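Glycoside Hydrolase (Bacteroides uniformis, PDB 5TA0) binds agarose oligosaccharides and, as a family 86 glycoside hydrolase of a human gut symbiont, probably cleaves agarose chains. Local coordinates at residues M300-D305 against F603-V608; I307-M312 against Y530-Y535; F547-V552 against N619-K624; I562-G567 against S633-Q638. All coordinates share one frame; numbering follows the deposited sequence.

Contact 1 of 4, residues M300-D305 against F603-V608; sequences MEATMD and FGVIEV
Phe603 carries its CG anti to the backbone N (chi1 -178°), a turn that lays the ring against helix 300-305 with the methyl of Ala302 over one face. Ala302 CB lies 3.6 Å from the centroid of the Phe603 ring, 15° off the ring normal and displaced a little toward the rim, a clear CH-pi contact. Phe257 meets the same ring edge-to-face. Alanine suits this place because the axes of segments 300-305 and 603-608 approach to 5.9 Å, close enough that a short side chain fills the interface. Glycine serves the same end on the strand: Gly604 CA comes within 3.8 Å of Ala302 CB. Beyond it Val605 directs CG2 at the helix backbone, 3.5 Å from Ala302 CA, while its CB meets Glu301 CB at 4.0 Å. A serine in place of Phe603 would probably leave the Ala302 methyl facing a gap where the flat ring had supported it. No hydrogen bond crosses between the segments; the carboxylates turn instead to basic residues, Glu301 to Arg563 and Asp305 to Lys529. The helix belongs to the alpha/beta barrel and lies on strand 602-609, an outermost strand of a five-stranded sheet; the axes of the two segments run nearly perpendicular, at 93°. Met300 and Met304 both touch Phe357 of helix 340-358, on another side of the helix.

Contact 2 of 4, residues I307-M312 against Y530-Y535; sequences IEQYSM and YYATDY. With EDO (1,2-ethanediol), chain I.
Met312 lays its CG over one face of the Tyr531 ring, 4.1 Å from the ring centroid, with SD obliquely placed in a Met-aromatic contact. This is a helix-on-sheet junction, in which helix 298-315 of the alpha/beta barrel packs against strand 523-538 of the following beta-rich region. Methionine suits the task because its flexible, bent chain can follow a flat ring. At the far end of that ring, Tyr531 OH donates to Glu308 OE2 at 2.7 Å, arriving from above the carboxylate plane, 54° out of it. Lys529 shares OE2 and Arg360 pairs with OE1, so the buried carboxylate is well compensated and probably stays ionised.

Between the aromatic contacts, Gln309 uses both ends of its amide. A bend at chi2 (70°) turns the amide toward the backbone of Ala532, whose N donates to Gln309 OE1 at 3.0 Å, in the carbonyl plane and on a lone pair. Gln309 NE2 donates in turn to Ala532 O, although the position of that oxygen is less certain. Glutamine can both accept and donate, so it can pair with both the N-H and the C=O of one residue. Farther along, the rings of Tyr310 and Tyr535 lie 26° from parallel but slide apart, their centroids separated by 5.1 Å. Their hydroxyls turn elsewhere, Tyr310 OH to Asp269 and Lys265, Tyr535 OH to Trp260 NE1. At the closest point of the pair, Tyr535 OH rests 3.4 Å from Tyr310 CD2.

Contact 3 of 4, residues F547-V552 against N619-K624; sequences FNINNV and NTISLK
Ile549 and Ile621 cross obliquely on the inner face of an antiparallel strand pair, the CD1 methyl of one pressed to 3.5 Å from the CD1 of the other. Branched aliphatic side chains suit this place, since each projects a knob beside the other's flank. On the same face Phe547 sets its ring edge by Ile621 O, and Phe547 CE1 makes a looser contact with Leu623 CD1 at 4.5 Å. The backbones interlock in register: Ile621 N reaches Phe547 O at 2.8 Å in an almost straight bond (179°).

Asn619 closes the end of the ladder. Its backbone N (2.9 Å) and its ND2 (3.1 Å) reach Ile549 O from opposite faces of that carbonyl, while Val552 CG2 presses on the same ND2 from across. OD1 is taken by Lys616 N and Asn581 ND2. Exchanging Asn619 for alanine would probably cost Ile549 O one of its two donors and leave Lys616 N and Asn581 ND2 without their acceptor. Asn548 pairs with Thr620 on the opposite, more polar face, where a water accepts from Asn548 ND2.

Strand 619-624 runs between 545-549 and 577-580, and its inner face packs onto strands 558-568 and 631-642, sheet upon sheet as in a beta sandwich.

Contact 4 of 4, residues I562-G567 against S633-Q638; sequences IRLGLG and STVTMQ
Arg563 stretches across the antiparallel neighbour strand 633-638, brushing Thr636 and ending at Gln638, and here the contact is tightest. Its backbone N donates to Thr636 O at 2.8 Å, and its CD lies 3.3 Å from Thr636 OG1, which sits at the guanidinium edge. A bend at chi3 (61°) brings Arg563 NH1 to Gln638 OE1 at 3.0 Å. The acceptor lies close to the guanidinium plane, while the donor stands 56° out of the amide carbonyl plane; the two flat groups are turned 77° apart. On this face Gly565 suits its place for lack of a side chain: a CB would run into Ser633 OG and Thr634 OG1.

The reverse face is looser and wholly apolar. Leu564 lies side by side with Val635, CD2 to CG2 at 4.1 Å, and Ile562 CG1 meets Met637 SD at 3.8 Å. These branched and flexible chains pack onward against strand 619-624. A water on the polar face bridges the strands, donating to Arg563 O and accepting from the hydroxyls of Thr634 (2.7 Å) and Thr636 (3.0 Å).

Although buried, Arg563 is held by two carboxylates of helix 298-315, Glu301 at NH2 and Asp305 at NE, while Gln638 adds a neutral acceptor and gives its own NE2 to Glu527. Arg360 shares both helix carboxylates, and this company probably keeps the guanidinium charged.

Contacts 1, 3 and 4 are buried, whereas contact 2 is only partly so, and contact 3 lies farthest from the centre of the chain. Contacts 1 and 2 share helix 298-315 and both press it onto the five-stranded sheet, the first by van der Waals packing, the second also through hydrogen bonds and rings. Contact 4 forms the interior of that sheet and touches each of the others: a salt bridge ties it to contact 1, Met637 O takes a probable bond from Tyr530 N of contact 2, and Val635 meets Phe547 of contact 3. Within contact 4 the face of Arg563 and Thr636 turns to the helix, that of Ile562 and Leu564 to the second sheet.

Contact 1 of 4, residues M300-D305 against F603-V608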
# COMPACT_ATOMS: atom_id res chain seq x y z
N MET A 300 -0.83 -7.69 7.84
CA MET A 300 -1.43 -6.56 7.12
C MET A 300 -2.88 -6.82 6.71
O MET A 300 -3.68 -5.89 6.63
CB MET A 300 -0.57 -6.13 5.93
CG MET A 300 -0.49 -7.10 4.79
SD MET A 300 0.72 -6.65 3.53
CE MET A 300 -0.15 -5.38 2.63
N GLU A 301 -3.23 -8.08 6.52
CA GLU A 301 -4.63 -8.41 6.27
C GLU A 301 -5.52 -8.00 7.46
O GLU A 301 -6.64 -7.50 7.30
CB GLU A 301 -4.80 -9.91 5.99
CG GLU A 301 -4.17 -10.40 4.69
CD GLU A 301 -4.80 -9.78 3.46
OE1 GLU A 301 -6.03 -9.70 3.38
OE2 GLU A 301 -4.03 -9.32 2.59
N ALA A 302 -5.01 -8.22 8.67
CA ALA A 302 -5.72 -7.85 9.89
C ALA A 302 -5.83 -6.32 10.04
O ALA A 302 -6.88 -5.82 10.41
CB ALA A 302 -5.06 -8.47 11.11
N THR A 303 -4.73 -5.63 9.77
CA THR A 303 -4.73 -4.18 9.83
C THR A 303 -5.80 -3.60 8.91
O THR A 303 -6.64 -2.80 9.31
CB THR A 303 -3.35 -3.64 9.41
OG1 THR A 303 -2.34 -4.27 10.22
CG2 THR A 303 -3.26 -2.15 9.54
N MET A 304 -5.76 -4.03 7.65
CA MET A 304 -6.69 -3.47 6.64
C MET A 304 -8.15 -3.88 6.90
O MET A 304 -9.04 -3.04 6.80
CB MET A 304 -6.24 -3.84 5.25
CG MET A 304 -4.93 -3.20 4.86
SD MET A 304 -4.42 -3.45 3.15
CE MET A 304 -3.94 -5.15 3.24
N ASP A 305 -8.36 -5.12 7.31
CA ASP A 305 -9.71 -5.56 7.71
C ASP A 305 -10.29 -4.75 8.87
O ASP A 305 -11.49 -4.49 8.89
CB ASP A 305 -9.76 -7.06 8.07
CG ASP A 305 -9.83 -7.99 6.84
OD1 ASP A 305 -9.71 -7.51 5.69
OD2 ASP A 305 -9.96 -9.21 7.06
N PHE A 603 -0.86 -11.03 15.61
CA PHE A 603 -2.03 -10.29 15.07
C PHE A 603 -2.11 -10.60 13.59
O PHE A 603 -1.21 -10.26 12.83
CB PHE A 603 -1.92 -8.78 15.32
CG PHE A 603 -3.11 -7.98 14.84
CD1 PHE A 603 -4.42 -8.38 15.09
CD2 PHE A 603 -2.92 -6.77 14.17
CE1 PHE A 603 -5.48 -7.62 14.67
CE2 PHE A 603 -3.99 -6.00 13.76
CZ PHE A 603 -5.28 -6.42 14.01
N GLY A 604 -3.17 -11.30 13.19
CA GLY A 604 -3.30 -11.72 11.79
C GLY A 604 -4.67 -12.25 11.49
O GLY A 604 -5.41 -12.67 12.40
N VAL A 605 -5.02 -12.26 10.20
CA VAL A 605 -6.24 -12.91 9.73
C VAL A 605 -5.98 -14.36 9.36
O VAL A 605 -5.13 -14.65 8.51
CB VAL A 605 -6.84 -12.13 8.55
CG1 VAL A 605 -7.96 -12.92 7.87
CG2 VAL A 605 -7.34 -10.79 9.01
N ILE A 606 -6.72 -15.25 10.00
CA ILE A 606 -6.76 -16.66 9.64
C ILE A 606 -7.89 -16.84 8.63
O ILE A 606 -9.06 -16.61 8.94
CB ILE A 606 -7.04 -17.55 10.87
CG1 ILE A 606 -6.12 -17.23 12.06
CG2 ILE A 606 -6.96 -19.03 10.50
CD1 ILE A 606 -4.66 -17.30 11.78
N GLU A 607 -7.51 -17.22 7.42
CA GLU A 607 -8.47 -17.44 6.34
C GLU A 607 -8.98 -18.90 6.37
O GLU A 607 -8.18 -19.84 6.37
CB GLU A 607 -7.82 -17.09 5.00
CG GLU A 607 -7.66 -15.59 4.84
CD GLU A 607 -6.61 -15.22 3.82
OE1 GLU A 607 -5.41 -15.32 4.12
OE2 GLU A 607 -7.00 -14.88 2.68
N VAL A 608 -10.30 -19.05 6.42
CA VAL A 608 -10.95 -20.33 6.66
C VAL A 608 -11.90 -20.63 5.48
O VAL A 608 -12.97 -20.03 5.39
CB VAL A 608 -11.75 -20.31 7.97
CG1 VAL A 608 -12.37 -21.69 8.23
CG2 VAL A 608 -10.87 -19.88 9.15

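Contact 2 of 4, residues I307-M312 against Y530-Y535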
# COMPACT_ATOMS: atom_id res chain seq x y z
N ILE A 307 -9.59 -1.55 9.75
CA ILE A 307 -9.98 -0.22 9.24
C ILE A 307 -11.33 -0.34 8.51
O ILE A 307 -12.26 0.43 8.76
CB ILE A 307 -8.91 0.38 8.32
CG1 ILE A 307 -7.63 0.70 9.11
CG2 ILE A 307 -9.43 1.63 7.66
CD1 ILE A 307 -6.47 1.11 8.22
N GLU A 308 -11.45 -1.32 7.61
CA GLU A 308 -12.69 -1.47 6.84
C GLU A 308 -13.88 -1.80 7.73
O GLU A 308 -14.95 -1.19 7.58
CB GLU A 308 -12.54 -2.57 5.81
CG GLU A 308 -11.58 -2.23 4.69
CD GLU A 308 -11.28 -3.41 3.77
OE1 GLU A 308 -10.38 -3.24 2.89
OE2 GLU A 308 -11.86 -4.52 3.93
N GLN A 309 -13.71 -2.75 8.65
CA GLN A 309 -14.83 -3.17 9.49
C GLN A 309 -15.32 -2.06 10.40
O GLN A 309 -16.54 -1.87 10.55
CB GLN A 309 -14.44 -4.40 10.32
CG GLN A 309 -15.48 -4.85 11.36
CD GLN A 309 -16.73 -5.45 10.74
OE1 GLN A 309 -16.74 -6.61 10.33
NE2 GLN A 309 -17.77 -4.66 10.66
N TYR A 310 -14.39 -1.33 11.03
CA TYR A 310 -14.83 -0.24 11.91
C TYR A 310 -15.40 0.93 11.12
O TYR A 310 -16.38 1.57 11.55
CB TYR A 310 -13.77 0.19 12.93
CG TYR A 310 -14.36 1.14 13.93
CD1 TYR A 310 -13.99 2.48 13.95
CD2 TYR A 310 -15.37 0.74 14.78
CE1 TYR A 310 -14.59 3.38 14.83
CE2 TYR A 310 -15.95 1.60 15.67
CZ TYR A 310 -15.57 2.92 15.69
OH TYR A 310 -16.17 3.80 16.56
N SER A 311 -14.86 1.20 9.92
CA SER A 311 -15.48 2.18 9.04
C SER A 311 -16.92 1.80 8.72
O SER A 311 -17.81 2.65 8.75
CB SER A 311 -14.65 2.34 7.77
OG SER A 311 -13.34 2.81 8.06
N MET A 312 -17.15 0.52 8.43
CA MET A 312 -18.54 0.09 8.22
C MET A 312 -19.42 0.34 9.44
O MET A 312 -20.50 0.89 9.33
CB MET A 312 -18.59 -1.39 7.83
CG MET A 312 -18.17 -1.63 6.39
SD MET A 312 -19.30 -0.99 5.13
CE MET A 312 -20.70 -2.06 5.43
N TYR A 530 -18.14 -9.18 2.78
CA TYR A 530 -19.20 -8.83 3.72
C TYR A 530 -18.62 -8.65 5.12
O TYR A 530 -17.69 -9.35 5.50
CB TYR A 530 -20.29 -9.90 3.73
CG TYR A 530 -21.06 -10.00 2.44
CD1 TYR A 530 -22.18 -9.21 2.21
CD2 TYR A 530 -20.68 -10.88 1.45
CE1 TYR A 530 -22.88 -9.27 1.01
CE2 TYR A 530 -21.40 -10.98 0.25
CZ TYR A 530 -22.48 -10.17 0.04
OH TYR A 530 -23.21 -10.27 -1.13
N TYR A 531 -19.20 -7.70 5.85
CA TYR A 531 -18.72 -7.34 7.18
C TYR A 531 -19.72 -7.77 8.23
O TYR A 531 -20.90 -7.93 7.95
CB TYR A 531 -18.48 -5.82 7.23
CG TYR A 531 -17.42 -5.42 6.23
CD1 TYR A 531 -16.08 -5.46 6.57
CD2 TYR A 531 -17.77 -5.09 4.94
CE1 TYR A 531 -15.09 -5.17 5.63
CE2 TYR A 531 -16.80 -4.78 3.99
CZ TYR A 531 -15.46 -4.81 4.36
OH TYR A 531 -14.47 -4.54 3.41
N ALA A 532 -19.24 -7.99 9.44
CA ALA A 532 -20.10 -8.35 10.57
C ALA A 532 -20.77 -7.11 11.17
O ALA A 532 -20.39 -5.96 10.92
CB ALA A 532 -19.29 -9.07 11.62
N THR A 533 -21.77 -7.35 12.01
CA THR A 533 -22.45 -6.27 12.69
C THR A 533 -21.64 -5.65 13.82
O THR A 533 -21.95 -4.55 14.24
CB THR A 533 -23.79 -6.71 13.28
OG1 THR A 533 -23.58 -7.74 14.25
CG2 THR A 533 -24.73 -7.25 12.18
N ASP A 534 -20.63 -6.35 14.32
CA ASP A 534 -19.84 -5.88 15.45
C ASP A 534 -18.40 -6.38 15.29
O ASP A 534 -18.11 -7.13 14.36
CB ASP A 534 -20.46 -6.40 16.77
CG ASP A 534 -20.18 -5.52 17.96
OD1 ASP A 534 -19.31 -4.63 17.92
OD2 ASP A 534 -20.90 -5.73 18.98
N TYR A 535 -17.53 -6.01 16.21
CA TYR A 535 -16.11 -6.30 16.10
C TYR A 535 -15.45 -6.24 17.48
O TYR A 535 -16.12 -5.90 18.46
CB TYR A 535 -15.46 -5.32 15.09
CG TYR A 535 -14.96 -4.02 15.67
CD1 TYR A 535 -13.68 -3.54 15.37
CD2 TYR A 535 -15.76 -3.26 16.53
CE1 TYR A 535 -13.20 -2.36 15.93
CE2 TYR A 535 -15.30 -2.07 17.08
CZ TYR A 535 -14.01 -1.63 16.78
OH TYR A 535 -13.54 -0.45 17.35
C1 EDO I . -23.88 -1.88 12.28
O1 EDO I . -22.62 -2.54 12.20
C2 EDO I . -24.80 -2.48 11.24
O2 EDO I . -24.78 -3.90 11.32
O HOH W 1 -15.95 -7.94 12.72

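Contact 3 of 4, residues F547-V552 against N619-K624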
# COMPACT_ATOMS: atom_id res chain seq x y z
N PHE A 547 -20.77 -13.73 16.06
CA PHE A 547 -20.76 -12.66 15.06
C PHE A 547 -21.83 -12.96 14.02
O PHE A 547 -22.15 -14.13 13.75
CB PHE A 547 -19.40 -12.57 14.37
CG PHE A 547 -18.31 -12.12 15.28
CD1 PHE A 547 -17.65 -13.02 16.10
CD2 PHE A 547 -17.95 -10.78 15.35
CE1 PHE A 547 -16.65 -12.61 16.96
CE2 PHE A 547 -16.93 -10.37 16.22
CZ PHE A 547 -16.30 -11.28 17.03
N ASN A 548 -22.38 -11.91 13.44
CA ASN A 548 -23.42 -12.02 12.43
C ASN A 548 -23.02 -11.29 11.16
O ASN A 548 -22.65 -10.12 11.22
CB ASN A 548 -24.72 -11.41 12.96
CG ASN A 548 -25.27 -12.17 14.14
OD1 ASN A 548 -25.11 -11.76 15.28
ND2 ASN A 548 -25.87 -13.30 13.87
N ILE A 549 -23.12 -11.98 10.02
CA ILE A 549 -22.82 -11.42 8.71
C ILE A 549 -24.07 -11.62 7.87
O ILE A 549 -24.41 -12.76 7.51
CB ILE A 549 -21.58 -12.06 8.06
CG1 ILE A 549 -20.34 -11.83 8.94
CG2 ILE A 549 -21.36 -11.48 6.66
CD1 ILE A 549 -19.05 -12.39 8.38
N ASN A 550 -24.74 -10.51 7.54
CA ASN A 550 -26.08 -10.53 6.97
C ASN A 550 -26.18 -9.91 5.58
O ASN A 550 -25.28 -9.21 5.11
CB ASN A 550 -27.02 -9.79 7.94
CG ASN A 550 -27.10 -10.45 9.30
OD1 ASN A 550 -26.97 -11.67 9.44
ND2 ASN A 550 -27.29 -9.62 10.34
N ASN A 551 -27.31 -10.16 4.90
CA ASN A 551 -27.58 -9.73 3.53
C ASN A 551 -26.55 -10.27 2.52
O ASN A 551 -26.24 -9.62 1.53
CB ASN A 551 -27.70 -8.19 3.42
CG ASN A 551 -29.14 -7.68 3.36
OD1 ASN A 551 -30.09 -8.36 2.90
ND2 ASN A 551 -29.30 -6.43 3.74
N VAL A 552 -26.05 -11.49 2.77
CA VAL A 552 -25.13 -12.14 1.86
C VAL A 552 -25.90 -12.68 0.66
O VAL A 552 -26.90 -13.37 0.82
CB VAL A 552 -24.39 -13.30 2.56
CG1 VAL A 552 -23.57 -14.13 1.57
CG2 VAL A 552 -23.52 -12.75 3.69
N ASN A 619 -26.10 -14.98 8.44
CA ASN A 619 -25.19 -16.01 8.93
C ASN A 619 -24.73 -15.74 10.33
O ASN A 619 -24.39 -14.59 10.66
CB ASN A 619 -23.97 -16.09 8.02
CG ASN A 619 -24.34 -16.39 6.60
OD1 ASN A 619 -24.55 -17.56 6.26
ND2 ASN A 619 -24.46 -15.38 5.77
N THR A 620 -24.66 -16.78 11.14
CA THR A 620 -24.20 -16.68 12.52
C THR A 620 -22.88 -17.46 12.62
O THR A 620 -22.85 -18.66 12.31
CB THR A 620 -25.28 -17.26 13.47
OG1 THR A 620 -26.51 -16.55 13.28
CG2 THR A 620 -24.84 -17.17 14.93
N ILE A 621 -21.79 -16.78 13.02
CA ILE A 621 -20.45 -17.34 13.09
C ILE A 621 -20.04 -17.34 14.56
O ILE A 621 -19.95 -16.27 15.16
CB ILE A 621 -19.48 -16.51 12.22
CG1 ILE A 621 -19.86 -16.67 10.73
CG2 ILE A 621 -18.04 -16.94 12.50
CD1 ILE A 621 -19.26 -15.64 9.78
N SER A 622 -19.83 -18.53 15.13
CA SER A 622 -19.55 -18.70 16.55
C SER A 622 -18.13 -19.21 16.73
O SER A 622 -17.72 -20.15 16.07
CB SER A 622 -20.57 -19.69 17.13
OG SER A 622 -20.14 -20.28 18.33
N LEU A 623 -17.39 -18.59 17.65
CA LEU A 623 -16.03 -18.98 17.99
C LEU A 623 -15.92 -19.31 19.46
O LEU A 623 -16.45 -18.60 20.29
CB LEU A 623 -15.04 -17.86 17.68
CG LEU A 623 -14.91 -17.45 16.22
CD1 LEU A 623 -14.09 -16.18 16.13
CD2 LEU A 623 -14.25 -18.55 15.42
N LYS A 624 -15.23 -20.40 19.78
CA LYS A 624 -14.98 -20.75 21.18
C LYS A 624 -13.55 -21.19 21.34
O LYS A 624 -13.13 -22.17 20.73
CB LYS A 624 -15.93 -21.86 21.66
CG LYS A 624 -15.79 -22.14 23.15
CD LYS A 624 -16.63 -23.34 23.57
CE LYS A 624 -18.09 -23.04 23.53
NZ LYS A 624 -18.84 -24.12 24.23
O HOH W 2 -27.45 -13.50 11.44

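Contact 4 of 4, residues I562-G567 against S633-Q638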
# COMPACT_ATOMS: atom_id res chain seq x y z
N ILE A 562 -14.03 -17.42 5.26
CA ILE A 562 -14.25 -16.64 6.46
C ILE A 562 -12.89 -16.14 6.92
O ILE A 562 -11.89 -16.87 6.89
CB ILE A 562 -15.01 -17.45 7.54
CG1 ILE A 562 -16.47 -17.55 7.12
CG2 ILE A 562 -14.85 -16.82 8.92
CD1 ILE A 562 -17.27 -18.56 7.92
N ARG A 563 -12.86 -14.88 7.35
CA ARG A 563 -11.62 -14.17 7.68
C ARG A 563 -11.62 -13.80 9.16
O ARG A 563 -12.30 -12.86 9.57
CB ARG A 563 -11.51 -12.91 6.81
CG ARG A 563 -11.56 -13.16 5.30
CD ARG A 563 -11.72 -11.86 4.52
NE ARG A 563 -10.58 -10.99 4.80
CZ ARG A 563 -9.37 -11.10 4.25
NH1 ARG A 563 -9.14 -11.94 3.23
NH2 ARG A 563 -8.36 -10.35 4.67
N LEU A 564 -10.87 -14.56 9.97
CA LEU A 564 -10.85 -14.39 11.41
C LEU A 564 -9.66 -13.57 11.84
O LEU A 564 -8.55 -14.07 11.84
CB LEU A 564 -10.80 -15.75 12.13
CG LEU A 564 -11.88 -16.73 11.76
CD1 LEU A 564 -11.66 -18.02 12.55
CD2 LEU A 564 -13.27 -16.18 12.04
N GLY A 565 -9.88 -12.29 12.15
CA GLY A 565 -8.77 -11.48 12.67
C GLY A 565 -8.59 -11.81 14.15
O GLY A 565 -9.52 -11.60 14.93
N LEU A 566 -7.39 -12.28 14.51
CA LEU A 566 -7.09 -12.66 15.91
C LEU A 566 -5.87 -11.89 16.38
O LEU A 566 -4.87 -11.83 15.67
CB LEU A 566 -6.81 -14.16 16.01
CG LEU A 566 -7.90 -15.11 15.52
CD1 LEU A 566 -7.45 -16.54 15.76
CD2 LEU A 566 -9.23 -14.82 16.19
N GLY A 567 -5.97 -11.31 17.57
CA GLY A 567 -4.82 -10.69 18.24
C GLY A 567 -4.64 -11.33 19.60
O GLY A 567 -5.43 -11.06 20.49
N SER A 633 -10.44 -9.48 16.58
CA SER A 633 -10.50 -8.11 16.09
C SER A 633 -11.66 -7.93 15.10
O SER A 633 -12.46 -7.02 15.24
CB SER A 633 -9.18 -7.68 15.47
OG SER A 633 -8.74 -8.60 14.52
N THR A 634 -11.73 -8.82 14.11
CA THR A 634 -12.76 -8.76 13.07
C THR A 634 -13.14 -10.15 12.61
O THR A 634 -12.32 -11.07 12.64
CB THR A 634 -12.30 -7.96 11.82
OG1 THR A 634 -11.13 -8.56 11.26
CG2 THR A 634 -12.01 -6.51 12.16
N VAL A 635 -14.39 -10.28 12.17
CA VAL A 635 -14.86 -11.41 11.40
C VAL A 635 -15.52 -10.86 10.15
O VAL A 635 -16.48 -10.11 10.25
CB VAL A 635 -15.82 -12.30 12.20
CG1 VAL A 635 -16.31 -13.45 11.34
CG2 VAL A 635 -15.14 -12.81 13.47
N THR A 636 -14.94 -11.19 9.00
CA THR A 636 -15.49 -10.79 7.69
C THR A 636 -15.52 -12.01 6.80
O THR A 636 -15.03 -13.07 7.15
CB THR A 636 -14.68 -9.63 7.08
OG1 THR A 636 -13.34 -10.05 6.77
CG2 THR A 636 -14.64 -8.44 8.02
N MET A 637 -16.11 -11.87 5.62
CA MET A 637 -16.27 -13.04 4.73
C MET A 637 -16.20 -12.61 3.27
O MET A 637 -16.84 -11.66 2.87
CB MET A 637 -17.59 -13.74 5.02
CG MET A 637 -17.82 -15.01 4.20
SD MET A 637 -19.12 -16.07 4.89
CE MET A 637 -20.54 -15.01 4.59
N GLN A 638 -15.42 -13.34 2.49
CA GLN A 638 -15.44 -13.22 1.02
C GLN A 638 -16.29 -14.32 0.42
O GLN A 638 -16.16 -15.49 0.77
CB GLN A 638 -14.03 -13.34 0.45
CG GLN A 638 -13.13 -12.16 0.76
CD GLN A 638 -11.69 -12.54 0.62
OE1 GLN A 638 -11.16 -13.23 1.51
NE2 GLN A 638 -11.05 -12.15 -0.47
O HOH W 3 -11.54 -10.11 9.12